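Local atomic coordinates of class II aldolase/adducin N-terminal domain-containing protein (Thermoplasma acidophilum, PDB entry 3M4R), a protein that is probably an oxidoreductase of unknown specific function, represented here by its zinc-binding N-terminal class II aldolase-like domain. Residues 98-101 with 102-106; 13-16 with 17-20; 194-197 with 198-201. One frame throughout, in Å; residues are numbered along the deposited sequence.

All three contacts are local, each near one end of a helix. Interaction 1 lies at the C-terminal part of helix 94-103, whereas 13-16 with 17-20 and 194-197 with 198-201 start helices 16-28 and 197-215 with a hydroxyl N-cap. Interaction 2 is a surface contact; interactions 1 and 3 are partly buried. Interactions 2 and 3 touch, with centres about 12 Å apart, and E19 of the first accepts from G197 N of the second. Interaction 1 stands on the opposite side of the chain's centre from interaction 3. Its chemistry differs accordingly: a lysine-aspartate pair and carbonyl acceptors toward a C-terminus, against side-chain oxygens receiving N-H groups at N-terminal ends.

Interaction 1: residues 98-101 with 102-106; sequences VDYL and KKSMV
The hydroxyl of S104 turns back and donates to the carbonyl oxygen of Y100, OG to O 2.8 Å, one helical turn earlier. It approaches from above the carbonyl plane, and chi1 of -54° carries OG beside its own backbone N to get there. The same OG rests obliquely against the tyrosine ring, 3.5 Å from CD1 of Y100. Y100 itself reaches away, its OH bonded to the carbonyl of D82.

On the outside of helix 94-103, D99 is modelled in two conformations, and in the one described here it forms a salt bridge with K103, OD2 of D99 to NZ of K103 3.0 Å. As a hydrogen bond it is weak. The lysine is an extended chain whose methylenes run past the carbonyl oxygen of D99, CG of K103 lying 3.5 Å from D99 O. With CG of D99 anti to the backbone N (chi1 -168°), its carboxylate lies on the side from which K103 comes.

Along the backbone, K102 N donates to V98 O at 3.0 Å, and K103 N to D99 O at 3.1 Å, both as i+4 bonds. S104 N then bonds to L101 O, an i+3 bond. Beyond it the chain leaves toward strand 75-79, which S104 and V106 join through backbone bonds to R79 and G77. CG of M105, a selenomethionine, lies 3.5 Å from L101 O. The buried L101 packs against T117 and F118 of helix 117-121, its side chain about 8 Å from that of the zinc ligand E116, so the contact lies outside the metal site.

The chemistry thus divides: the D99-K103 pair is a weak surface one, made in one of two conformers and probably weakened further by water, while the buried S104 hydroxyl gives a helix carbonyl a side-chain donor.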
loop_
_atom_site.group_PDB
_atom_site.type_symbol
_atom_site.label_atom_id
_atom_site.label_comp_id
_atom_site.label_asym_id
_atom_site.label_seq_id
_atom_site.Cartn_x
_atom_site.Cartn_y
_atom_site.Cartn_z
ATOM N N VAL A 98 5.247 -4.027 15.687
ATOM C CA VAL A 98 6.062 -5.092 15.101
ATOM C C VAL A 98 5.768 -6.420 15.772
ATOM O O VAL A 98 5.645 -7.444 15.107
ATOM C CB VAL A 98 7.583 -4.763 15.153
ATOM C CG1 VAL A 98 8.460 -5.994 14.945
ATOM C CG2 VAL A 98 7.899 -3.670 14.124
ATOM N N ASP A 99 5.688 -6.410 17.103
ATOM C CA ASP A 99 5.362 -7.615 17.845
ATOM C C ASP A 99 3.994 -8.150 17.444
ATOM O O ASP A 99 3.811 -9.352 17.295
ATOM C CB ASP A 99 5.331 -7.352 19.340
ATOM C CG ASP A 99 5.291 -8.631 20.131
ATOM O OD1 ASP A 99 6.135 -9.515 19.861
ATOM O OD2 ASP A 99 4.389 -8.763 20.972
ATOM N N TYR A 100 3.016 -7.256 17.305
ATOM C CA TYR A 100 1.639 -7.686 16.911
ATOM C C TYR A 100 1.651 -8.405 15.589
ATOM O O TYR A 100 1.058 -9.489 15.415
ATOM C CB TYR A 100 0.695 -6.500 16.853
ATOM C CG TYR A 100 -0.782 -6.832 16.726
ATOM C CD1 TYR A 100 -1.326 -7.224 15.528
ATOM C CD2 TYR A 100 -1.636 -6.736 17.834
ATOM C CE1 TYR A 100 -2.694 -7.497 15.407
ATOM C CE2 TYR A 100 -2.990 -7.030 17.725
ATOM C CZ TYR A 100 -3.499 -7.405 16.543
ATOM O OH TYR A 100 -4.832 -7.697 16.482
ATOM N N LEU A 101 2.327 -7.800 14.635
ATOM C CA LEU A 101 2.408 -8.367 13.321
ATOM C C LEU A 101 3.099 -9.731 13.304
ATOM O O LEU A 101 2.641 -10.615 12.597
ATOM C CB LEU A 101 3.062 -7.393 12.329
ATOM C CG LEU A 101 2.298 -6.121 11.992
ATOM C CD1 LEU A 101 3.182 -5.190 11.192
ATOM C CD2 LEU A 101 0.966 -6.428 11.219
ATOM N N LYS A 102 4.169 -9.897 14.089
ATOM C CA LYS A 102 4.866 -11.142 14.211
ATOM C C LYS A 102 3.902 -12.193 14.711
ATOM O O LYS A 102 3.909 -13.323 14.204
ATOM C CB LYS A 102 6.103 -11.013 15.164
ATOM C CG LYS A 102 6.966 -12.279 15.292
ATOM C CD LYS A 102 8.245 -12.077 16.260
ATOM C CE LYS A 102 9.243 -13.326 16.199
ATOM N NZ LYS A 102 10.088 -13.731 17.410
ATOM N N LYS A 103 3.061 -11.841 15.680
ATOM C CA LYS A 103 2.140 -12.834 16.285
ATOM C C LYS A 103 0.979 -13.155 15.311
ATOM O O LYS A 103 0.174 -14.079 15.557
ATOM C CB LYS A 103 1.589 -12.300 17.586
ATOM C CG LYS A 103 2.634 -12.295 18.735
ATOM C CD LYS A 103 2.135 -11.563 20.032
ATOM C CE LYS A 103 3.232 -11.553 21.095
ATOM N NZ LYS A 103 2.711 -10.897 22.307
ATOM N N SER A 104 0.896 -12.374 14.248
ATOM C CA SER A 104 -0.189 -12.481 13.238
ATOM C C SER A 104 0.281 -13.157 11.940
ATOM O O SER A 104 -0.488 -13.318 10.989
ATOM C CB SER A 104 -0.765 -11.105 12.923
ATOM O OG SER A 104 -1.188 -10.447 14.113
HETATM N N MSE A 105 1.526 -13.616 11.937
HETATM C CA MSE A 105 2.140 -14.230 10.740
HETATM C C MSE A 105 1.637 -15.650 10.573
HETATM O O MSE A 105 1.650 -16.450 11.510
HETATM C CB MSE A 105 3.659 -14.254 10.842
HETATM C CG MSE A 105 4.297 -12.932 10.517
HETATM SE SE MSE A 105 6.130 -12.882 11.016
HETATM C CE MSE A 105 6.905 -13.771 9.387
ATOM N N VAL A 106 1.160 -15.969 9.382
ATOM C CA VAL A 106 0.763 -17.339 9.052
ATOM C C VAL A 106 1.957 -18.300 9.114
ATOM O O VAL A 106 1.818 -19.445 9.496
ATOM C CB VAL A 106 0.062 -17.418 7.674
ATOM C CG1 VAL A 106 -0.914 -16.283 7.524
ATOM C CG2 VAL A 106 1.086 -17.375 6.529
#

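Interaction 2: residues 13-16 with 17-20; sequences FDSD and IDEV
The hydroxyl oxygen of S15 accepts from D18 N, OG to N 3.1 Å with a nearly straight N-H...O angle of 170°, which makes S15 the N-cap of helix 16-28. Its first torsion sets OG between the backbone N and the carbonyl carbon, facing the start of the helix. The first two i+4 bonds follow, E19 N to S15 O and V20 N to D16 O, each 3.1 Å.

The carboxylate of D18 stands beside this cap. Its OD2 comes to 3.3 Å from CB of D14, and a water that takes the N-H of D14 also donates weakly to D18 OD2. The two carboxylates are like-charged neighbours, OD2 of D14 to OD2 of D18 3.9 Å, with their planes steeply turned against each other. Lying at a helix N-terminus, the negative charge of D18 is probably favoured by the helix dipole, which would offset some of that repulsion.

F13 folds back from the preceding loop to cover the first turn. One face of its ring receives CA of E19 in a CH-pi contact, 3.9 Å from CA to the ring centroid. The glutamate then runs on across the ring, with CG anti to the backbone N (chi1 -177°) and the rest of the chain extended. Its carboxylate plane is turned only 20° from that of the ring, and OE2 leads on to G197 N at the start of helix 197-215. OD2 of D16 is held by T45 OG1 and by a salt bridge to K126. CG of E19 lies over the same face of the ring, 3.7 Å from CE2 of F13.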
loop_
_atom_site.group_PDB
_atom_site.type_symbol
_atom_site.label_atom_id
_atom_site.label_comp_id
_atom_site.label_asym_id
_atom_site.label_seq_id
_atom_site.Cartn_x
_atom_site.Cartn_y
_atom_site.Cartn_z
ATOM N N PHE A 13 -2.900 -13.910 -14.845
ATOM C CA PHE A 13 -1.924 -14.320 -13.840
ATOM C C PHE A 13 -2.378 -15.654 -13.273
ATOM O O PHE A 13 -3.567 -15.867 -13.154
ATOM C CB PHE A 13 -1.852 -13.278 -12.705
ATOM C CG PHE A 13 -1.584 -11.879 -13.181
ATOM C CD1 PHE A 13 -0.290 -11.473 -13.491
ATOM C CD2 PHE A 13 -2.624 -10.968 -13.315
ATOM C CE1 PHE A 13 -0.038 -10.187 -13.954
ATOM C CE2 PHE A 13 -2.387 -9.682 -13.793
ATOM C CZ PHE A 13 -1.092 -9.284 -14.111
ATOM N N ASP A 14 -1.435 -16.516 -12.879
ATOM C CA ASP A 14 -1.758 -17.845 -12.330
ATOM C C ASP A 14 -2.321 -17.771 -10.919
ATOM O O ASP A 14 -2.955 -18.721 -10.462
ATOM C CB ASP A 14 -0.529 -18.777 -12.298
ATOM C CG ASP A 14 0.095 -19.026 -13.696
ATOM O OD1 ASP A 14 -0.620 -19.078 -14.743
ATOM O OD2 ASP A 14 1.336 -19.178 -13.736
ATOM N N SER A 15 -2.049 -16.669 -10.216
ATOM C CA SER A 15 -2.377 -16.553 -8.794
ATOM C C SER A 15 -2.369 -15.093 -8.353
ATOM O O SER A 15 -1.788 -14.228 -9.019
ATOM C CB SER A 15 -1.392 -17.343 -7.920
ATOM O OG SER A 15 -0.137 -16.684 -7.779
ATOM N N ASP A 16 -3.006 -14.834 -7.211
ATOM C CA ASP A 16 -2.982 -13.531 -6.601
ATOM C C ASP A 16 -1.569 -13.050 -6.323
ATOM O O ASP A 16 -1.274 -11.891 -6.535
ATOM C CB ASP A 16 -3.767 -13.533 -5.294
ATOM C CG ASP A 16 -5.273 -13.610 -5.536
ATOM O OD1 ASP A 16 -5.709 -13.348 -6.688
ATOM O OD2 ASP A 16 -6.012 -13.937 -4.587
ATOM N N ILE A 17 -0.710 -13.928 -5.830
ATOM C CA ILE A 17 0.669 -13.514 -5.570
ATOM C C ILE A 17 1.409 -13.121 -6.875
ATOM O O ILE A 17 2.145 -12.131 -6.910
ATOM C CB ILE A 17 1.417 -14.563 -4.713
ATOM C CG1 ILE A 17 0.910 -14.481 -3.243
ATOM C CG2 ILE A 17 2.932 -14.313 -4.749
ATOM C CD1 ILE A 17 1.269 -15.729 -2.327
ATOM N N ASP A 18 1.232 -13.887 -7.936
ATOM C CA ASP A 18 1.830 -13.512 -9.228
ATOM C C ASP A 18 1.378 -12.117 -9.648
ATOM O O ASP A 18 2.177 -11.325 -10.152
ATOM C CB ASP A 18 1.516 -14.512 -10.358
ATOM C CG ASP A 18 2.099 -15.904 -10.115
ATOM O OD1 ASP A 18 3.119 -16.017 -9.428
ATOM O OD2 ASP A 18 1.535 -16.898 -10.628
ATOM N N GLU A 19 0.100 -11.814 -9.443
ATOM C CA GLU A 19 -0.427 -10.485 -9.807
ATOM C C GLU A 19 0.201 -9.340 -8.989
ATOM O O GLU A 19 0.622 -8.353 -9.552
ATOM C CB GLU A 19 -1.955 -10.446 -9.664
ATOM C CG GLU A 19 -2.578 -9.101 -10.098
ATOM C CD GLU A 19 -4.084 -9.224 -10.346
ATOM O OE1 GLU A 19 -4.595 -10.332 -10.239
ATOM O OE2 GLU A 19 -4.766 -8.227 -10.601
ATOM N N VAL A 20 0.263 -9.483 -7.675
ATOM C CA VAL A 20 0.871 -8.465 -6.809
ATOM C C VAL A 20 2.363 -8.314 -7.087
ATOM O O VAL A 20 2.864 -7.193 -7.009
ATOM C CB VAL A 20 0.628 -8.720 -5.266
ATOM C CG1 VAL A 20 1.577 -9.785 -4.658
ATOM C CG2 VAL A 20 0.726 -7.366 -4.494
HETATM O O HOH W 1 1.308 -15.630 -13.676
#

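Interaction 3: residues 194-197 with 198-201; sequences GDTG and KEAY
From G194, at the end of strand 189-194, the chain turns through D195 and T196 into helix 197-215, whose first i+4 bonds run from A200 N to T196 O and from Y201 N to G197 O, the latter 2.9 Å long.

T196 is the N-cap: its OG1 accepts from E199 N at 3.2 Å, with an N-H...O angle of 166°. A chi1 of 73° brings OG1 round to the helix, while CG2 lies anti to the carbonyl carbon. The carboxylate of E199 accepts from the amide before the cap, D195 N. Its chain reaches back past the threonine, extended beyond CG, and OE1 of E199 takes the N-H of D195 at 2.7 Å. The amide meets this oxygen on the anti side, 30° out of the carboxylate plane.

The side chains of D195 and E199 lie side by side, pointing the same way, with OD2 of D195 4.1 Å from OE1 of E199. That proximity of like charges is probably eased by the helix N-terminus.

The glycine at 194 also meets the glutamate, its CA 3.5 Å from OE1 of E199. K198, on the next face of the helix, pairs with D202. On the buried side, CB of A200 sits 3.9 Å from G194 N.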
loop_
_atom_site.group_PDB
_atom_site.type_symbol
_atom_site.label_atom_id
_atom_site.label_comp_id
_atom_site.label_asym_id
_atom_site.label_seq_id
_atom_site.Cartn_x
_atom_site.Cartn_y
_atom_site.Cartn_z
ATOM N N GLY A 194 -7.615 -1.156 -5.373
ATOM C CA GLY A 194 -8.660 -1.594 -6.301
ATOM C C GLY A 194 -8.882 -3.075 -6.218
ATOM O O GLY A 194 -8.239 -3.771 -5.410
ATOM N N ASP A 195 -9.790 -3.561 -7.040
ATOM C CA ASP A 195 -10.212 -4.948 -7.039
ATOM C C ASP A 195 -9.174 -5.849 -7.703
ATOM O O ASP A 195 -9.142 -7.067 -7.464
ATOM C CB ASP A 195 -11.546 -5.092 -7.776
ATOM C CG ASP A 195 -12.712 -4.494 -7.005
ATOM O OD1 ASP A 195 -12.633 -4.326 -5.775
ATOM O OD2 ASP A 195 -13.730 -4.201 -7.648
ATOM N N THR A 196 -8.363 -5.241 -8.560
ATOM C CA THR A 196 -7.350 -5.928 -9.316
ATOM C C THR A 196 -6.079 -5.114 -9.220
ATOM O O THR A 196 -6.080 -3.924 -8.789
ATOM C CB THR A 196 -7.763 -6.076 -10.812
ATOM O OG1 THR A 196 -7.666 -4.799 -11.468
ATOM C CG2 THR A 196 -9.203 -6.653 -10.931
ATOM N N GLY A 197 -4.982 -5.761 -9.589
ATOM C CA GLY A 197 -3.694 -5.088 -9.542
ATOM C C GLY A 197 -3.698 -3.906 -10.500
ATOM O O GLY A 197 -3.280 -2.811 -10.132
ATOM N N LYS A 198 -4.205 -4.115 -11.729
ATOM C CA LYS A 198 -4.190 -3.065 -12.724
ATOM C C LYS A 198 -4.921 -1.819 -12.224
ATOM O O LYS A 198 -4.457 -0.694 -12.430
ATOM C CB LYS A 198 -4.835 -3.542 -14.058
ATOM C CG LYS A 198 -4.633 -2.575 -15.235
ATOM C CD LYS A 198 -5.165 -3.164 -16.549
ATOM C CE LYS A 198 -4.963 -2.224 -17.735
ATOM N NZ LYS A 198 -5.733 -0.969 -17.568
ATOM N N GLU A 199 -6.090 -2.010 -11.616
ATOM C CA GLU A 199 -6.893 -0.892 -11.102
ATOM C C GLU A 199 -6.092 -0.056 -10.120
ATOM O O GLU A 199 -6.077 1.164 -10.207
ATOM C CB GLU A 199 -8.164 -1.380 -10.403
ATOM C CG GLU A 199 -9.437 -1.323 -11.213
ATOM C CD GLU A 199 -10.599 -1.972 -10.482
ATOM O OE1 GLU A 199 -10.565 -2.118 -9.212
ATOM O OE2 GLU A 199 -11.534 -2.367 -11.172
ATOM N N ALA A 200 -5.461 -0.713 -9.146
ATOM C CA ALA A 200 -4.644 -0.002 -8.160
ATOM C C ALA A 200 -3.461 0.714 -8.826
ATOM O O ALA A 200 -3.143 1.856 -8.483
ATOM C CB ALA A 200 -4.121 -0.992 -7.058
ATOM N N TYR A 201 -2.820 0.019 -9.760
ATOM C CA TYR A 201 -1.682 0.564 -10.511
ATOM C C TYR A 201 -2.092 1.751 -11.357
ATOM O O TYR A 201 -1.479 2.800 -11.312
ATOM C CB TYR A 201 -1.101 -0.468 -11.473
ATOM C CG TYR A 201 0.056 0.078 -12.291
ATOM C CD1 TYR A 201 1.292 0.283 -11.692
ATOM C CD2 TYR A 201 -0.084 0.406 -13.642
ATOM C CE1 TYR A 201 2.369 0.803 -12.414
ATOM C CE2 TYR A 201 1.004 0.934 -14.389
ATOM C CZ TYR A 201 2.228 1.116 -13.748
ATOM O OH TYR A 201 3.324 1.626 -14.411
#